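Local coordinates for protein ZYG-9 (Caenorhabditis elegans, PDB 2OF3) that plays a major role in organizing microtubules and spindle poles during mitosis and meiosis in one-cell embryos, and is required for default nucleus positioning in oocytes, at residues Q38-Q46 with N84-L94. Sequence-based numbering, arbitrary orientation.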
loop_
_atom_site.group_PDB
_atom_site.type_symbol
_atom_site.label_atom_id
_atom_site.label_comp_id
_atom_site.label_asym_id
_atom_site.label_seq_id
_atom_site.Cartn_x
_atom_site.Cartn_y
_atom_site.Cartn_z
ATOM N N GLN A 38 -4.765 21.048 5.172
ATOM C CA GLN A 38 -5.951 20.312 5.671
ATOM C C GLN A 38 -5.499 19.299 6.742
ATOM O O GLN A 38 -6.119 19.186 7.809
ATOM C CB GLN A 38 -6.672 19.587 4.514
ATOM C CG GLN A 38 -7.832 18.699 4.989
ATOM C CD GLN A 38 -8.559 18.062 3.834
ATOM O OE1 GLN A 38 -8.243 16.879 3.409
ATOM N NE2 GLN A 38 -9.496 18.829 3.251
ATOM N N LEU A 39 -4.456 18.536 6.442
ATOM C CA LEU A 39 -3.946 17.567 7.421
ATOM C C LEU A 39 -3.517 18.209 8.717
ATOM O O LEU A 39 -3.830 17.716 9.802
ATOM C CB LEU A 39 -2.767 16.753 6.837
ATOM C CG LEU A 39 -2.093 15.689 7.743
ATOM C CD1 LEU A 39 -3.087 14.630 8.039
ATOM C CD2 LEU A 39 -0.887 15.090 7.024
ATOM N N GLN A 40 -2.802 19.334 8.617
ATOM C CA GLN A 40 -2.370 20.059 9.806
ATOM C C GLN A 40 -3.515 20.576 10.664
ATOM O O GLN A 40 -3.444 20.500 11.854
ATOM C CB GLN A 40 -1.440 21.155 9.331
ATOM C CG GLN A 40 -0.913 22.053 10.388
ATOM C CD GLN A 40 0.034 23.050 9.752
ATOM O OE1 GLN A 40 -0.032 23.295 8.528
ATOM N NE2 GLN A 40 0.952 23.584 10.554
ATOM N N THR A 41 -4.595 21.076 10.069
ATOM C CA THR A 41 -5.822 21.440 10.784
ATOM C C THR A 41 -6.450 20.237 11.444
ATOM O O THR A 41 -6.829 20.317 12.610
ATOM C CB THR A 41 -6.846 22.075 9.818
ATOM O OG1 THR A 41 -6.321 23.324 9.365
ATOM C CG2 THR A 41 -8.220 22.323 10.449
ATOM N N LEU A 42 -6.576 19.126 10.732
ATOM C CA LEU A 42 -7.228 17.921 11.322
ATOM C C LEU A 42 -6.380 17.352 12.470
ATOM O O LEU A 42 -6.895 16.965 13.531
ATOM C CB LEU A 42 -7.436 16.854 10.229
ATOM C CG LEU A 42 -8.501 17.244 9.206
ATOM C CD1 LEU A 42 -8.513 16.196 8.067
ATOM C CD2 LEU A 42 -9.865 17.374 9.839
ATOM N N LEU A 43 -5.081 17.293 12.264
ATOM C CA LEU A 43 -4.209 16.747 13.303
ATOM C C LEU A 43 -4.076 17.730 14.493
ATOM O O LEU A 43 -3.955 17.302 15.656
ATOM C CB LEU A 43 -2.816 16.383 12.714
ATOM C CG LEU A 43 -2.479 14.946 12.322
ATOM C CD1 LEU A 43 -1.061 14.933 11.642
ATOM C CD2 LEU A 43 -2.572 13.968 13.507
ATOM N N GLY A 44 -4.142 19.039 14.203
ATOM C CA GLY A 44 -4.161 20.045 15.257
ATOM C C GLY A 44 -5.279 19.884 16.245
ATOM O O GLY A 44 -5.119 20.253 17.414
ATOM N N ASN A 45 -6.401 19.312 15.816
ATOM C CA ASN A 45 -7.521 19.044 16.725
ATOM C C ASN A 45 -7.301 17.783 17.573
ATOM O O ASN A 45 -8.138 17.474 18.431
ATOM C CB ASN A 45 -8.840 18.924 15.930
ATOM C CG ASN A 45 -9.281 20.257 15.297
ATOM O OD1 ASN A 45 -8.998 21.357 15.840
ATOM N ND2 ASN A 45 -10.012 20.172 14.182
ATOM N N GLN A 46 -6.201 17.053 17.338
ATOM C CA GLN A 46 -5.953 15.719 17.968
ATOM C C GLN A 46 -4.637 15.580 18.762
ATOM O O GLN A 46 -4.525 14.743 19.640
ATOM C CB GLN A 46 -5.964 14.581 16.896
ATOM C CG GLN A 46 -7.193 14.560 15.983
ATOM C CD GLN A 46 -8.506 14.558 16.738
ATOM O OE1 GLN A 46 -8.600 14.125 17.910
ATOM N NE2 GLN A 46 -9.541 15.072 16.076
ATOM N N ASN A 84 -6.419 7.822 15.478
ATOM C CA ASN A 84 -5.840 8.785 14.534
ATOM C C ASN A 84 -5.112 8.141 13.373
ATOM O O ASN A 84 -4.353 8.807 12.684
ATOM C CB ASN A 84 -4.933 9.789 15.306
ATOM C CG ASN A 84 -5.726 10.604 16.240
ATOM O OD1 ASN A 84 -6.504 11.488 15.822
ATOM N ND2 ASN A 84 -5.649 10.274 17.516
ATOM N N SER A 85 -5.379 6.859 13.138
ATOM C CA SER A 85 -4.661 6.075 12.135
ATOM C C SER A 85 -4.742 6.705 10.765
ATOM O O SER A 85 -3.728 6.759 10.037
ATOM C CB SER A 85 -5.176 4.641 12.047
ATOM O OG SER A 85 -6.514 4.555 11.488
ATOM N N ASP A 86 -5.914 7.199 10.400
ATOM C CA ASP A 86 -6.087 7.817 9.095
ATOM C C ASP A 86 -5.172 9.041 8.918
ATOM O O ASP A 86 -4.588 9.227 7.858
ATOM C CB ASP A 86 -7.586 8.139 8.856
ATOM C CG ASP A 86 -8.172 9.140 9.879
ATOM O OD1 ASP A 86 -8.021 8.901 11.110
ATOM O OD2 ASP A 86 -8.813 10.179 9.470
ATOM N N LEU A 87 -5.010 9.851 9.947
ATOM C CA LEU A 87 -4.207 11.090 9.846
ATOM C C LEU A 87 -2.746 10.782 9.925
ATOM O O LEU A 87 -1.941 11.442 9.264
ATOM C CB LEU A 87 -4.586 12.068 10.971
ATOM C CG LEU A 87 -6.086 12.476 11.011
ATOM C CD1 LEU A 87 -6.399 13.355 12.273
ATOM C CD2 LEU A 87 -6.459 13.228 9.731
ATOM N N LEU A 88 -2.391 9.779 10.728
ATOM C CA LEU A 88 -0.974 9.385 10.849
ATOM C C LEU A 88 -0.490 8.759 9.586
ATOM O O LEU A 88 0.606 9.093 9.132
ATOM C CB LEU A 88 -0.768 8.457 12.044
ATOM C CG LEU A 88 -1.000 9.115 13.409
ATOM C CD1 LEU A 88 -0.852 8.049 14.484
ATOM C CD2 LEU A 88 -0.112 10.379 13.678
ATOM N N LEU A 89 -1.302 7.909 8.953
ATOM C CA LEU A 89 -0.914 7.315 7.688
ATOM C C LEU A 89 -0.801 8.367 6.601
ATOM O O LEU A 89 0.130 8.304 5.789
ATOM C CB LEU A 89 -1.853 6.146 7.299
ATOM C CG LEU A 89 -1.767 4.931 8.262
ATOM C CD1 LEU A 89 -2.921 3.987 7.903
ATOM C CD2 LEU A 89 -0.431 4.175 8.141
ATOM N N LYS A 90 -1.656 9.379 6.604
ATOM C CA LYS A 90 -1.513 10.490 5.632
ATOM C C LYS A 90 -0.185 11.278 5.792
ATOM O O LYS A 90 0.503 11.627 4.797
ATOM C CB LYS A 90 -2.705 11.437 5.732
ATOM C CG LYS A 90 -3.991 10.876 5.102
ATOM C CD LYS A 90 -5.130 11.850 5.355
ATOM C CE LYS A 90 -6.282 11.582 4.451
ATOM N NZ LYS A 90 -6.889 10.241 4.798
ATOM N N TRP A 91 0.151 11.608 7.034
ATOM C CA TRP A 91 1.439 12.231 7.334
ATOM C C TRP A 91 2.609 11.371 6.836
ATOM O O TRP A 91 3.549 11.901 6.272
ATOM C CB TRP A 91 1.538 12.489 8.841
ATOM C CG TRP A 91 2.805 13.228 9.194
ATOM C CD1 TRP A 91 2.992 14.592 9.204
ATOM C CD2 TRP A 91 4.091 12.625 9.543
ATOM N NE1 TRP A 91 4.300 14.867 9.558
ATOM C CE2 TRP A 91 4.998 13.696 9.775
ATOM C CE3 TRP A 91 4.549 11.283 9.684
ATOM C CZ2 TRP A 91 6.372 13.476 10.157
ATOM C CZ3 TRP A 91 5.905 11.053 10.073
ATOM C CH2 TRP A 91 6.800 12.164 10.297
ATOM N N CYS A 92 2.562 10.056 7.038
ATOM C CA CYS A 92 3.549 9.129 6.502
ATOM C C CYS A 92 3.615 9.188 4.969
ATOM O O CYS A 92 4.722 9.132 4.428
ATOM C CB CYS A 92 3.257 7.684 6.965
ATOM S SG CYS A 92 3.510 7.401 8.791
ATOM N N THR A 93 2.484 9.349 4.252
ATOM C CA THR A 93 2.572 9.447 2.801
ATOM C C THR A 93 3.373 10.667 2.348
ATOM O O THR A 93 4.002 10.618 1.290
ATOM C CB THR A 93 1.178 9.458 2.057
ATOM O OG1 THR A 93 0.476 10.654 2.420
ATOM C CG2 THR A 93 0.328 8.255 2.427
ATOM N N LEU A 94 3.330 11.766 3.118
ATOM C CA LEU A 94 4.107 12.978 2.814
ATOM C C LEU A 94 5.606 12.666 2.860
ATOM O O LEU A 94 6.383 13.137 1.998
ATOM C CB LEU A 94 3.758 14.091 3.805
ATOM C CG LEU A 94 2.330 14.640 3.866
ATOM C CD1 LEU A 94 2.306 15.780 4.835
ATOM C CD2 LEU A 94 1.874 15.091 2.507
#
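L43 and L87 bring the two backbones together, CA to CA 6.6 Å, where the helical segments 38-44 and 85-94 run roughly antiparallel at 144°, their axes 10.4 Å apart. Leucines fill the space between. L39 is a knob in a hole formed by L87, K90, L94 and W91. With CG anti to the backbone N (chi1 179°), its two methyls pack against the helix backbone, CD1 3.6 Å from L87 O and CD2 on W91 N; CD2 also meets L94 CD1 at 3.9 Å and lies at the edge of the W91 indole, near its plane. K90 suits the rim because its CB meets L39 CD1 while the charged end leads away to a cation-pi contact with W26. An alanine in place of L39 would probably leave a gap over the L87 and W91 backbone and take from L94 CD1 and W91 CB the methyl they touch. Helices packed in this way build the all-helical HEAT-repeat fold of the TOG domain. L87 answers from the second helix: its CD2 is 3.8 Å from L42 CB, the side chains crossing nearly at right angles, and its CB is 3.8 Å from L43 CD2. At the other end of the contact, the CB and CG methylenes of Q46 pack on N84 OD1, CG at 3.2 Å. Amides suit this buried corner: Q46 OE1 bonds to S6 and N8, its NE2 to D10, and N84 ND2 to S80 O and S6.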